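Local coordinates for protein ATP phosphoribosyltransferase regulatory subunit (Bacillus halodurans, PDB 3OD1) that probably serves as the regulatory partner of HisG in the first step of histidine biosynthesis, and may let histidine exert feedback control on that reaction, at residues 337-342 against 383-388; 168-173 against 234-239; 49-54 against 77-82; 39-44 against 145-150. All blocks are in the same frame, centred on the assembly; numbering follows the deposited sequence.

Contact 1 (337-342 against 383-388); sequences EQTCIL and YQDVIY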
loop_
_atom_site.group_PDB
_atom_site.type_symbol
_atom_site.label_atom_id
_atom_site.label_comp_id
_atom_site.label_asym_id
_atom_site.label_seq_id
_atom_site.Cartn_x
_atom_site.Cartn_y
_atom_site.Cartn_z
ATOM N N GLU B 337 -5.609 -5.145 -22.581
ATOM C CA GLU B 337 -7.024 -4.894 -22.842
ATOM C C GLU B 337 -7.210 -3.567 -23.554
ATOM O O GLU B 337 -8.131 -3.396 -24.353
ATOM C CB GLU B 337 -7.812 -4.874 -21.527
ATOM C CG GLU B 337 -9.241 -4.313 -21.642
ATOM C CD GLU B 337 -9.320 -2.785 -21.530
ATOM O OE1 GLU B 337 -9.516 -2.275 -20.403
ATOM O OE2 GLU B 337 -9.209 -2.089 -22.564
ATOM N N GLN B 338 -6.321 -2.632 -23.251
ATOM C CA GLN B 338 -6.422 -1.257 -23.722
ATOM C C GLN B 338 -6.580 -1.114 -25.241
ATOM O O GLN B 338 -6.138 -1.970 -26.015
ATOM C CB GLN B 338 -5.212 -0.461 -23.226
ATOM C CG GLN B 338 -5.164 -0.309 -21.702
ATOM C CD GLN B 338 -4.019 -1.076 -21.059
ATOM O OE1 GLN B 338 -3.432 -1.972 -21.664
ATOM N NE2 GLN B 338 -3.696 -0.721 -19.822
ATOM N N THR B 339 -7.242 -0.034 -25.648
ATOM C CA THR B 339 -7.273 0.395 -27.042
ATOM C C THR B 339 -6.164 1.433 -27.266
ATOM O O THR B 339 -5.817 2.186 -26.347
ATOM C CB THR B 339 -8.618 1.031 -27.393
ATOM O OG1 THR B 339 -9.654 0.051 -27.286
ATOM C CG2 THR B 339 -8.598 1.560 -28.791
ATOM N N CYS B 340 -5.606 1.467 -28.475
ATOM C CA CYS B 340 -4.529 2.398 -28.793
ATOM C C CYS B 340 -4.868 3.232 -30.030
ATOM O O CYS B 340 -5.128 2.691 -31.097
ATOM C CB CYS B 340 -3.216 1.646 -29.019
ATOM S SG CYS B 340 -1.825 2.704 -29.490
ATOM N N ILE B 341 -4.888 4.551 -29.869
ATOM C CA ILE B 341 -5.088 5.459 -30.990
ATOM C C ILE B 341 -3.734 6.052 -31.350
ATOM O O ILE B 341 -3.107 6.715 -30.529
ATOM C CB ILE B 341 -6.075 6.598 -30.636
ATOM C CG1 ILE B 341 -7.465 6.030 -30.331
ATOM C CG2 ILE B 341 -6.145 7.622 -31.769
ATOM C CD1 ILE B 341 -8.395 7.014 -29.630
ATOM N N LEU B 342 -3.267 5.765 -32.555
ATOM C CA LEU B 342 -2.004 6.315 -33.044
ATOM C C LEU B 342 -2.313 7.546 -33.875
ATOM O O LEU B 342 -3.121 7.487 -34.801
ATOM C CB LEU B 342 -1.267 5.288 -33.910
ATOM C CG LEU B 342 -0.827 4.010 -33.194
ATOM C CD1 LEU B 342 -0.517 2.909 -34.200
ATOM C CD2 LEU B 342 0.376 4.287 -32.283
ATOM N N TYR B 383 -1.797 -4.340 -28.657
ATOM C CA TYR B 383 -3.020 -3.780 -28.100
ATOM C C TYR B 383 -4.221 -4.433 -28.762
ATOM O O TYR B 383 -4.207 -4.692 -29.961
ATOM C CB TYR B 383 -3.056 -2.252 -28.239
ATOM C CG TYR B 383 -2.135 -1.559 -27.259
ATOM C CD1 TYR B 383 -2.570 -1.234 -25.982
ATOM C CD2 TYR B 383 -0.822 -1.246 -27.601
ATOM C CE1 TYR B 383 -1.726 -0.614 -25.067
ATOM C CE2 TYR B 383 0.026 -0.621 -26.691
ATOM C CZ TYR B 383 -0.432 -0.308 -25.435
ATOM O OH TYR B 383 0.410 0.307 -24.530
ATOM N N GLN B 384 -5.246 -4.711 -27.962
ATOM C CA GLN B 384 -6.450 -5.392 -28.434
ATOM C C GLN B 384 -6.999 -4.761 -29.703
ATOM O O GLN B 384 -7.350 -5.454 -30.655
ATOM C CB GLN B 384 -7.529 -5.378 -27.351
ATOM C CG GLN B 384 -7.371 -6.465 -26.309
ATOM C CD GLN B 384 -7.585 -7.854 -26.881
ATOM O OE1 GLN B 384 -8.204 -8.019 -27.936
ATOM N NE2 GLN B 384 -7.078 -8.864 -26.182
ATOM N N ASP B 385 -7.080 -3.438 -29.703
ATOM C CA ASP B 385 -7.609 -2.711 -30.846
ATOM C C ASP B 385 -6.723 -1.503 -31.130
ATOM O O ASP B 385 -6.139 -0.930 -30.209
ATOM C CB ASP B 385 -9.041 -2.265 -30.571
ATOM C CG ASP B 385 -9.734 -1.757 -31.810
ATOM O OD1 ASP B 385 -9.353 -2.193 -32.918
ATOM O OD2 ASP B 385 -10.659 -0.930 -31.674
ATOM N N VAL B 386 -6.623 -1.126 -32.401
ATOM C CA VAL B 386 -5.757 -0.031 -32.823
ATOM C C VAL B 386 -6.497 0.853 -33.823
ATOM O O VAL B 386 -7.022 0.369 -34.824
ATOM C CB VAL B 386 -4.460 -0.560 -33.479
ATOM C CG1 VAL B 386 -3.532 0.598 -33.885
ATOM C CG2 VAL B 386 -3.751 -1.522 -32.548
ATOM N N ILE B 387 -6.543 2.149 -33.539
ATOM C CA ILE B 387 -7.159 3.124 -34.433
ATOM C C ILE B 387 -6.072 4.059 -34.963
ATOM O O ILE B 387 -5.239 4.540 -34.199
ATOM C CB ILE B 387 -8.249 3.947 -33.691
ATOM C CG1 ILE B 387 -9.413 3.047 -33.273
ATOM C CG2 ILE B 387 -8.752 5.091 -34.542
ATOM C CD1 ILE B 387 -9.476 2.787 -31.805
ATOM N N TYR B 388 -6.066 4.299 -36.268
ATOM C CA TYR B 388 -5.106 5.223 -36.876
ATOM C C TYR B 388 -5.754 6.565 -37.222
ATOM O O TYR B 388 -6.687 6.620 -38.010
ATOM C CB TYR B 388 -4.501 4.613 -38.143
ATOM C CG TYR B 388 -3.625 3.403 -37.903
ATOM C CD1 TYR B 388 -2.248 3.534 -37.791
ATOM C CD2 TYR B 388 -4.174 2.131 -37.798
ATOM C CE1 TYR B 388 -1.440 2.430 -37.576
ATOM C CE2 TYR B 388 -3.373 1.021 -37.584
ATOM C CZ TYR B 388 -2.006 1.178 -37.471
ATOM O OH TYR B 388 -1.195 0.082 -37.257
#
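In the three-stranded parallel sheet of the C-terminal domain, Cys340, Ile341 and Leu342 of the central strand pair with Val386, Ile387 and Tyr388 of an outer strand. Cys340 is bonded through both backbone polar atoms: its N donates to Asp385 O (3.0 Å), and its O accepts from Ile387 N (2.9 Å). Leu342 N then meets Ile387 O at 2.8 Å, nearly in line with the carbonyl bond. Cys340 thus joins the residues before and after Val386, its opposite number, as parallel pairing requires. Just ahead of the outer strand, Tyr383 turns one ring face to Cys340, whose CB sits 4.2 Å from the ring centroid. With chi1 at 178°, SG stands anti to the backbone N and makes an oblique sulfur-aromatic contact. Gln338 O lies in the plane of the same ring, at its edge. An alanine in place of Tyr383 would probably leave Cys340 without its aromatic cover and the ring of His336 without its partner. The fold is alpha/beta: helix 376-381 packs on the face bearing Cys340 and Leu342, helix 348-359 on that bearing Ile341 and Ile387. On the latter face Ile387 CD1 presses against Thr339 CG2 at 3.4 Å, closer than ordinary van der Waals contact. On the former, Leu342 CD1 approaches Tyr388 CE1 at 3.5 Å and also touches Val386 CG1.

Contact 2 (168-173 against 234-239); sequences VGYVNA and RGLIQT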
loop_
_atom_site.group_PDB
_atom_site.type_symbol
_atom_site.label_atom_id
_atom_site.label_comp_id
_atom_site.label_asym_id
_atom_site.label_seq_id
_atom_site.Cartn_x
_atom_site.Cartn_y
_atom_site.Cartn_z
ATOM N N VAL B 168 -6.517 -23.357 22.157
ATOM C CA VAL B 168 -5.397 -23.286 23.088
ATOM C C VAL B 168 -5.782 -23.799 24.476
ATOM O O VAL B 168 -4.969 -24.426 25.158
ATOM C CB VAL B 168 -4.865 -21.843 23.218
ATOM C CG1 VAL B 168 -3.942 -21.707 24.433
ATOM C CG2 VAL B 168 -4.147 -21.440 21.957
ATOM N N GLY B 169 -7.016 -23.525 24.890
ATOM C CA GLY B 169 -7.471 -23.901 26.215
ATOM C C GLY B 169 -7.580 -25.410 26.341
ATOM O O GLY B 169 -7.191 -25.995 27.361
ATOM N N TYR B 170 -8.110 -26.054 25.305
ATOM C CA TYR B 170 -8.212 -27.502 25.341
ATOM C C TYR B 170 -6.828 -28.152 25.468
ATOM O O TYR B 170 -6.593 -28.968 26.364
ATOM C CB TYR B 170 -8.966 -28.051 24.130
ATOM C CG TYR B 170 -9.116 -29.551 24.207
ATOM C CD1 TYR B 170 -10.170 -30.122 24.910
ATOM C CD2 TYR B 170 -8.185 -30.396 23.616
ATOM C CE1 TYR B 170 -10.312 -31.498 25.007
ATOM C CE2 TYR B 170 -8.315 -31.788 23.709
ATOM C CZ TYR B 170 -9.385 -32.325 24.409
ATOM O OH TYR B 170 -9.534 -33.687 24.509
ATOM N N VAL B 171 -5.919 -27.785 24.567
ATOM C CA VAL B 171 -4.554 -28.303 24.583
ATOM C C VAL B 171 -3.898 -28.098 25.948
ATOM O O VAL B 171 -3.404 -29.047 26.558
ATOM C CB VAL B 171 -3.678 -27.638 23.490
ATOM C CG1 VAL B 171 -2.230 -28.098 23.606
ATOM C CG2 VAL B 171 -4.222 -27.953 22.110
ATOM N N ASN B 172 -3.895 -26.861 26.434
ATOM C CA ASN B 172 -3.247 -26.574 27.716
ATOM C C ASN B 172 -3.854 -27.356 28.885
ATOM O O ASN B 172 -3.119 -27.899 29.715
ATOM C CB ASN B 172 -3.222 -25.069 28.005
ATOM C CG ASN B 172 -2.324 -24.302 27.037
ATOM O OD1 ASN B 172 -1.687 -24.890 26.161
ATOM N ND2 ASN B 172 -2.268 -22.983 27.197
ATOM N N ALA B 173 -5.181 -27.430 28.949
ATOM C CA ALA B 173 -5.835 -28.164 30.042
ATOM C C ALA B 173 -5.432 -29.634 30.051
ATOM O O ALA B 173 -5.126 -30.197 31.108
ATOM C CB ALA B 173 -7.355 -28.031 29.966
ATOM N N ARG B 234 -14.059 -34.952 24.469
ATOM C CA ARG B 234 -14.618 -34.901 25.822
ATOM C C ARG B 234 -14.069 -35.995 26.747
ATOM O O ARG B 234 -13.937 -35.789 27.951
ATOM C CB ARG B 234 -16.151 -34.952 25.785
ATOM C CG ARG B 234 -16.794 -33.705 25.200
ATOM C CD ARG B 234 -18.301 -33.719 25.361
ATOM N NE ARG B 234 -18.972 -33.263 24.148
ATOM C CZ ARG B 234 -19.205 -31.988 23.847
ATOM N NH1 ARG B 234 -19.823 -31.680 22.716
ATOM N NH2 ARG B 234 -18.822 -31.022 24.671
ATOM N N GLY B 235 -13.725 -37.144 26.173
ATOM C CA GLY B 235 -13.260 -38.279 26.953
ATOM C C GLY B 235 -11.841 -38.165 27.482
ATOM O O GLY B 235 -11.447 -38.914 28.388
ATOM N N LEU B 236 -11.074 -37.223 26.937
ATOM C CA LEU B 236 -9.654 -37.108 27.273
ATOM C C LEU B 236 -9.364 -36.199 28.455
ATOM O O LEU B 236 -8.269 -36.241 29.012
ATOM C CB LEU B 236 -8.852 -36.620 26.066
ATOM C CG LEU B 236 -8.804 -37.595 24.896
ATOM C CD1 LEU B 236 -7.870 -37.065 23.834
ATOM C CD2 LEU B 236 -8.351 -38.965 25.395
ATOM N N ILE B 237 -10.336 -35.377 28.832
ATOM C CA ILE B 237 -10.132 -34.373 29.870
ATOM C C ILE B 237 -11.484 -33.908 30.397
ATOM O O ILE B 237 -12.394 -33.609 29.620
ATOM C CB ILE B 237 -9.329 -33.161 29.323
ATOM C CG1 ILE B 237 -9.155 -32.065 30.385
ATOM C CG2 ILE B 237 -9.997 -32.598 28.078
ATOM C CD1 ILE B 237 -8.198 -32.423 31.493
ATOM N N GLN B 238 -11.615 -33.858 31.719
ATOM C CA GLN B 238 -12.880 -33.482 32.340
ATOM C C GLN B 238 -12.727 -32.367 33.370
ATOM O O GLN B 238 -13.639 -32.110 34.153
ATOM C CB GLN B 238 -13.552 -34.702 32.975
ATOM C CG GLN B 238 -14.462 -35.472 32.030
ATOM C CD GLN B 238 -15.699 -34.682 31.648
ATOM O OE1 GLN B 238 -15.632 -33.749 30.845
ATOM N NE2 GLN B 238 -16.838 -35.051 32.226
ATOM N N THR B 239 -11.573 -31.708 33.371
ATOM C CA THR B 239 -11.376 -30.560 34.244
ATOM C C THR B 239 -12.316 -29.439 33.822
ATOM O O THR B 239 -12.858 -29.463 32.721
ATOM C CB THR B 239 -9.916 -30.060 34.217
ATOM O OG1 THR B 239 -9.549 -29.690 32.879
ATOM C CG2 THR B 239 -8.971 -31.146 34.727
#
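Tyr170 OH is hydrogen-bonded to the backbone O of Ala233, one residue before the segment 234-239, and the same oxygen rests 3.4 Å from Leu236 CB. The bond fixes the far end of a side chain that leaves its helix with CG anti to the backbone N (chi1 -178°) and reaches across to the opposing loop. Leu236 crosses the tyrosine at about a right angle, while Ile237 slides past it in the opposite direction. The branch methyl of Ile237 does the touching: CG2 comes within 3.3 Å of Tyr170 CE1, obliquely to the ring, with CZ a little farther away. On the other branch CG1 stands anti to the backbone N, and CD1 beyond it comes 3.8 Å from Ala173 O of the helix. Ala173 also meets the end of the loop, its CB 4.0 Å from Thr239 OG1. That hydroxyl has its polar partner in Gly242 N, because Thr239 is the N-cap of the next helix; the alanine methyl therefore packs beside a capping group. No hydrogen bond links the two segments directly, and their union is mainly apolar. Helix 168-179, which follows strand 162-167 directly, thereby packs against the connection between helices 228-234 and 240-258. Leu246 of helix 240-258 and Leu220 of helix 211-220 also touch Tyr170, so its ring lies where several helices converge.

Contact 3 (49-54 against 77-82); sequences PTLEYY and NTLVLR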
loop_
_atom_site.group_PDB
_atom_site.type_symbol
_atom_site.label_atom_id
_atom_site.label_comp_id
_atom_site.label_asym_id
_atom_site.label_seq_id
_atom_site.Cartn_x
_atom_site.Cartn_y
_atom_site.Cartn_z
ATOM N N PRO B 49 2.096 3.081 10.663
ATOM C CA PRO B 49 3.363 3.409 9.990
ATOM C C PRO B 49 4.157 2.180 9.600
ATOM O O PRO B 49 3.952 1.086 10.133
ATOM C CB PRO B 49 4.154 4.178 11.062
ATOM C CG PRO B 49 3.108 4.618 12.068
ATOM C CD PRO B 49 2.105 3.502 12.076
ATOM N N THR B 50 5.102 2.390 8.697
ATOM C CA THR B 50 5.989 1.332 8.277
ATOM C C THR B 50 6.953 0.957 9.408
ATOM O O THR B 50 7.370 -0.187 9.522
ATOM C CB THR B 50 6.765 1.767 7.028
ATOM O OG1 THR B 50 5.834 1.988 5.962
ATOM C CG2 THR B 50 7.768 0.694 6.618
ATOM N N LEU B 51 7.288 1.928 10.251
ATOM C CA LEU B 51 8.250 1.709 11.328
ATOM C C LEU B 51 7.590 1.798 12.698
ATOM O O LEU B 51 6.850 2.746 12.975
ATOM C CB LEU B 51 9.357 2.763 11.255
ATOM C CG LEU B 51 10.299 2.649 10.050
ATOM C CD1 LEU B 51 11.047 3.958 9.824
ATOM C CD2 LEU B 51 11.270 1.508 10.259
ATOM N N GLU B 52 7.862 0.812 13.544
ATOM C CA GLU B 52 7.454 0.862 14.948
ATOM C C GLU B 52 8.709 0.683 15.798
ATOM O O GLU B 52 9.740 0.206 15.304
ATOM C CB GLU B 52 6.424 -0.237 15.271
ATOM C CG GLU B 52 5.145 -0.207 14.427
ATOM C CD GLU B 52 4.042 0.657 15.025
ATOM O OE1 GLU B 52 4.274 1.297 16.069
ATOM O OE2 GLU B 52 2.941 0.699 14.450
ATOM N N TYR B 53 8.649 1.089 17.066
ATOM C CA TYR B 53 9.741 0.806 17.994
ATOM C C TYR B 53 9.844 -0.680 18.270
ATOM O O TYR B 53 8.837 -1.361 18.450
ATOM C CB TYR B 53 9.536 1.526 19.328
ATOM C CG TYR B 53 9.878 2.986 19.289
ATOM C CD1 TYR B 53 11.182 3.413 19.082
ATOM C CD2 TYR B 53 8.886 3.950 19.465
ATOM C CE1 TYR B 53 11.486 4.776 19.049
ATOM C CE2 TYR B 53 9.177 5.292 19.439
ATOM C CZ TYR B 53 10.473 5.703 19.230
ATOM O OH TYR B 53 10.737 7.051 19.210
ATOM N N TYR B 54 11.069 -1.185 18.316
ATOM C CA TYR B 54 11.291 -2.581 18.663
ATOM C C TYR B 54 10.868 -2.896 20.102
ATOM O O TYR B 54 10.188 -3.896 20.359
ATOM C CB TYR B 54 12.763 -2.932 18.475
ATOM C CG TYR B 54 13.167 -4.233 19.112
ATOM C CD1 TYR B 54 12.664 -5.442 18.654
ATOM C CD2 TYR B 54 14.067 -4.257 20.167
ATOM C CE1 TYR B 54 13.046 -6.638 19.233
ATOM C CE2 TYR B 54 14.452 -5.445 20.751
ATOM C CZ TYR B 54 13.938 -6.629 20.287
ATOM O OH TYR B 54 14.324 -7.811 20.870
ATOM N N ASN B 77 18.415 4.193 18.352
ATOM C CA ASN B 77 17.286 3.339 18.759
ATOM C C ASN B 77 17.044 2.194 17.776
ATOM O O ASN B 77 17.301 2.329 16.576
ATOM C CB ASN B 77 15.991 4.150 18.875
ATOM C CG ASN B 77 16.162 5.419 19.695
ATOM O OD1 ASN B 77 16.653 5.380 20.826
ATOM N ND2 ASN B 77 15.743 6.552 19.130
ATOM N N THR B 78 16.527 1.074 18.271
ATOM C CA THR B 78 16.176 -0.028 17.387
ATOM C C THR B 78 14.718 0.076 16.980
ATOM O O THR B 78 13.824 0.127 17.832
ATOM C CB THR B 78 16.398 -1.393 18.048
ATOM O OG1 THR B 78 17.739 -1.471 18.554
ATOM C CG2 THR B 78 16.160 -2.511 17.033
ATOM N N LEU B 79 14.486 0.122 15.673
ATOM C CA LEU B 79 13.140 0.086 15.135
ATOM C C LEU B 79 12.938 -1.256 14.439
ATOM O O LEU B 79 13.902 -1.973 14.162
ATOM C CB LEU B 79 12.923 1.239 14.141
ATOM C CG LEU B 79 13.291 2.657 14.619
ATOM C CD1 LEU B 79 12.949 3.702 13.556
ATOM C CD2 LEU B 79 12.622 3.012 15.953
ATOM N N VAL B 80 11.682 -1.591 14.166
ATOM C CA VAL B 80 11.361 -2.702 13.293
ATOM C C VAL B 80 10.516 -2.191 12.134
ATOM O O VAL B 80 9.759 -1.231 12.285
ATOM C CB VAL B 80 10.588 -3.825 14.028
ATOM C CG1 VAL B 80 11.402 -4.361 15.184
ATOM C CG2 VAL B 80 9.237 -3.325 14.510
ATOM N N LEU B 81 10.691 -2.806 10.969
ATOM C CA LEU B 81 9.702 -2.714 9.912
ATOM C C LEU B 81 8.549 -3.567 10.411
ATOM O O LEU B 81 8.760 -4.702 10.829
ATOM C CB LEU B 81 10.277 -3.252 8.597
ATOM C CG LEU B 81 11.391 -2.388 7.983
ATOM C CD1 LEU B 81 11.983 -2.993 6.691
ATOM C CD2 LEU B 81 10.884 -0.967 7.715
ATOM N N ARG B 82 7.336 -3.027 10.409
ATOM C CA ARG B 82 6.234 -3.712 11.077
ATOM C C ARG B 82 6.108 -5.190 10.696
ATOM O O ARG B 82 5.975 -5.556 9.511
ATOM C CB ARG B 82 4.916 -2.996 10.860
ATOM C CG ARG B 82 4.585 -2.851 9.425
ATOM C CD ARG B 82 3.112 -2.667 9.233
ATOM N NE ARG B 82 2.822 -2.462 7.824
ATOM C CZ ARG B 82 2.538 -1.286 7.291
ATOM N NH1 ARG B 82 2.478 -0.212 8.057
ATOM N NH2 ARG B 82 2.275 -1.197 6.000
#
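Arg82 meets Pro49 and Thr50 at one end of an antiparallel strand pair, 51-53 against 78-81, which belongs to a small three-stranded sheet. Its CG lies between the backbone N and the carbonyl carbon (chi1 58°), and from there the chain runs extended to NE. CB passes Thr50 O at 4.0 Å; CG lies near the same oxygen and Pro49 O, and CD stays 3.9 Å from Pro49 O. At the tip, NE is hydrogen-bonded to Asn111 O, while NH1 gives weak bonds to Thr48 O and, at 2.9 Å, to Pro49 O near the guanidinium plane. An alanine here would probably leave the carbonyls of Pro49 and Asn111 without these donors and the turn into the strand less firmly held. The backbone N of Arg82 is bonded to Thr50 O (3.0 Å), and beyond it Glu52 and Val80 form a hydrogen-bonded pair through both their N and O atoms. Leu51 and Leu81 lie side by side, their CD2 methyls 3.6 Å apart. The surroundings include the second subunit: Thr50 OG1 bonds to its Glu125 and Tyr113, and Leu51 packs on its Phe69. Glu52 turns instead to Arg91 of its own chain, in a salt bridge. Farther along, Leu79 CD2 approaches Tyr53 CD1 at 3.5 Å, and Thr78 CG2 touches Tyr54 CB at 3.7 Å.

Contact 4 (39-44 against 145-150); sequences NLWGYD and VIALMI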
loop_
_atom_site.group_PDB
_atom_site.type_symbol
_atom_site.label_atom_id
_atom_site.label_comp_id
_atom_site.label_asym_id
_atom_site.label_seq_id
_atom_site.Cartn_x
_atom_site.Cartn_y
_atom_site.Cartn_z
ATOM N N ASN B 39 -16.003 -4.622 4.365
ATOM C CA ASN B 39 -16.684 -3.355 4.625
ATOM C C ASN B 39 -18.177 -3.528 4.866
ATOM O O ASN B 39 -18.788 -2.791 5.656
ATOM C CB ASN B 39 -16.455 -2.375 3.479
ATOM C CG ASN B 39 -15.937 -1.047 3.967
ATOM O OD1 ASN B 39 -16.576 -0.015 3.766
ATOM N ND2 ASN B 39 -14.781 -1.064 4.643
ATOM N N LEU B 40 -18.755 -4.496 4.169
ATOM C CA LEU B 40 -20.153 -4.873 4.367
ATOM C C LEU B 40 -20.454 -5.425 5.769
ATOM O O LEU B 40 -21.613 -5.488 6.175
ATOM C CB LEU B 40 -20.578 -5.885 3.308
ATOM C CG LEU B 40 -20.665 -5.298 1.888
ATOM C CD1 LEU B 40 -21.002 -6.391 0.875
ATOM C CD2 LEU B 40 -21.708 -4.198 1.834
ATOM N N TRP B 41 -19.421 -5.840 6.498
ATOM C CA TRP B 41 -19.616 -6.371 7.858
ATOM C C TRP B 41 -19.288 -5.344 8.938
ATOM O O TRP B 41 -19.186 -5.684 10.119
ATOM C CB TRP B 41 -18.765 -7.626 8.079
ATOM C CG TRP B 41 -19.191 -8.801 7.277
ATOM C CD1 TRP B 41 -19.374 -8.849 5.924
ATOM C CD2 TRP B 41 -19.472 -10.122 7.769
ATOM N NE1 TRP B 41 -19.759 -10.113 5.545
ATOM C CE2 TRP B 41 -19.816 -10.916 6.655
ATOM C CE3 TRP B 41 -19.462 -10.710 9.043
ATOM C CZ2 TRP B 41 -20.149 -12.270 6.774
ATOM C CZ3 TRP B 41 -19.802 -12.046 9.160
ATOM C CH2 TRP B 41 -20.144 -12.811 8.032
ATOM N N GLY B 42 -19.079 -4.099 8.530
ATOM C CA GLY B 42 -18.908 -3.006 9.466
ATOM C C GLY B 42 -17.497 -2.716 9.935
ATOM O O GLY B 42 -17.306 -1.961 10.889
ATOM N N TYR B 43 -16.498 -3.301 9.279
ATOM C CA TYR B 43 -15.106 -3.062 9.672
ATOM C C TYR B 43 -14.596 -1.797 8.991
ATOM O O TYR B 43 -14.990 -1.494 7.859
ATOM C CB TYR B 43 -14.222 -4.282 9.352
ATOM C CG TYR B 43 -14.503 -5.456 10.267
ATOM C CD1 TYR B 43 -13.614 -5.798 11.282
ATOM C CD2 TYR B 43 -15.670 -6.201 10.135
ATOM C CE1 TYR B 43 -13.873 -6.853 12.139
ATOM C CE2 TYR B 43 -15.951 -7.260 11.004
ATOM C CZ TYR B 43 -15.047 -7.575 12.001
ATOM O OH TYR B 43 -15.300 -8.625 12.843
ATOM N N ASP B 44 -13.766 -1.031 9.691
ATOM C CA ASP B 44 -13.186 0.191 9.112
ATOM C C ASP B 44 -11.704 -0.027 8.852
ATOM O O ASP B 44 -10.949 -0.376 9.767
ATOM C CB ASP B 44 -13.303 1.382 10.062
ATOM C CG ASP B 44 -14.735 1.846 10.277
ATOM O OD1 ASP B 44 -15.532 1.891 9.322
ATOM O OD2 ASP B 44 -15.044 2.209 11.415
ATOM N N VAL B 145 -15.731 -13.593 13.038
ATOM C CA VAL B 145 -14.480 -13.429 12.292
ATOM C C VAL B 145 -14.197 -14.620 11.373
ATOM O O VAL B 145 -13.619 -14.450 10.309
ATOM C CB VAL B 145 -13.257 -13.134 13.200
ATOM C CG1 VAL B 145 -13.475 -11.841 13.985
ATOM C CG2 VAL B 145 -12.983 -14.300 14.132
ATOM N N ILE B 146 -14.603 -15.821 11.773
ATOM C CA ILE B 146 -14.379 -16.989 10.925
ATOM C C ILE B 146 -15.332 -16.961 9.733
ATOM O O ILE B 146 -14.915 -17.200 8.601
ATOM C CB ILE B 146 -14.532 -18.315 11.710
ATOM C CG1 ILE B 146 -13.390 -18.469 12.733
ATOM C CG2 ILE B 146 -14.569 -19.486 10.752
ATOM C CD1 ILE B 146 -13.550 -19.678 13.679
ATOM N N ALA B 147 -16.599 -16.643 9.999
ATOM C CA ALA B 147 -17.618 -16.532 8.961
ATOM C C ALA B 147 -17.304 -15.427 7.956
ATOM O O ALA B 147 -17.560 -15.578 6.766
ATOM C CB ALA B 147 -19.001 -16.323 9.586
ATOM N N LEU B 148 -16.768 -14.311 8.436
ATOM C CA LEU B 148 -16.336 -13.239 7.551
ATOM C C LEU B 148 -15.172 -13.710 6.678
ATOM O O LEU B 148 -15.185 -13.518 5.467
ATOM C CB LEU B 148 -15.946 -12.000 8.356
ATOM C CG LEU B 148 -15.284 -10.834 7.607
ATOM C CD1 LEU B 148 -16.111 -10.416 6.388
ATOM C CD2 LEU B 148 -15.083 -9.663 8.563
HETATM N N MSE B 149 -14.180 -14.354 7.285
HETATM C CA MSE B 149 -13.051 -14.859 6.512
HETATM C C MSE B 149 -13.521 -15.772 5.382
HETATM O O MSE B 149 -13.030 -15.683 4.242
HETATM C CB MSE B 149 -12.077 -15.625 7.406
HETATM C CG MSE B 149 -10.695 -15.792 6.754
HETATM SE SE MSE B 149 -9.393 -16.702 7.893
HETATM C CE MSE B 149 -10.203 -18.462 7.984
ATOM N N ILE B 150 -14.451 -16.666 5.712
ATOM C CA ILE B 150 -14.983 -17.605 4.742
ATOM C C ILE B 150 -15.734 -16.867 3.639
ATOM O O ILE B 150 -15.612 -17.205 2.458
ATOM C CB ILE B 150 -15.891 -18.662 5.424
ATOM C CG1 ILE B 150 -15.036 -19.568 6.323
ATOM C CG2 ILE B 150 -16.698 -19.450 4.372
ATOM C CD1 ILE B 150 -15.810 -20.570 7.148
#
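The indole of Trp41 carries Leu148 on one face, with CD1 almost directly above the five-membered ring, 3.5 Å from its centroid and 5° off the normal. This is a CH-pi contact made by one methyl of the leucine. The six-membered part of the indole continues over the helix backbone: CE3 approaches Leu148 CB at 3.8 Å, and the outer atom CH2 reaches Leu148 N (3.7 Å) and Ala147 CB. At the pyrrole edge, NE1 is hydrogen-bonded to Glu37, one helical turn back. Tyr43 takes the other methyl of Leu148. Their side chains reach toward each other tip to tip, bringing CD2 to 3.5 Å from Tyr43 CE2, oblique to the ring, while the phenol oxygen passes Val145 CG1 at 3.9 Å and bonds to Glu144. Leu148 CG stands anti to the backbone N (chi1 172°), and from it the two methyls part, CD1 to the indole and CD2 to the phenol ring. Gly42 permits the turn that separates them: its phi of 89° would drive a CB against the carbonyl O of Trp41, so glycine is called for here. The contact therefore joins the loop that follows helix 21-40 to the middle of helix 139-155. Trp41 also makes a cation-pi contact with Arg359 of the second subunit. Val131 of strand 125-134, in the large mixed sheet, touches both Tyr43 and Leu148, and Phe283 of strand 281-286 packs against Val145 from that same sheet.

Contact 4 brackets contact 3 along the chain; contact 2 follows, and contact 1 comes last. The first three fall in the histidyl-tRNA synthetase-like region, whereas contact 1 belongs to the C-terminal HisZ domain. Contact 4, nearest the chain's centre, backs onto the large mixed sheet; contact 3 lies about 28 Å away, centre to centre, in a separate small sheet. Contact 2 joins a helix to the loop between two others, on the opposite side of the chain's centre from contact 1, their centres about 65 Å apart. Contacts 1, 3 and 4 all touch the second subunit, and Gln338 of contact 1 bonds to Asp44 in the other copy's contact 4, so the remote C-terminal domain is tied to an outer strand of the partner's large sheet.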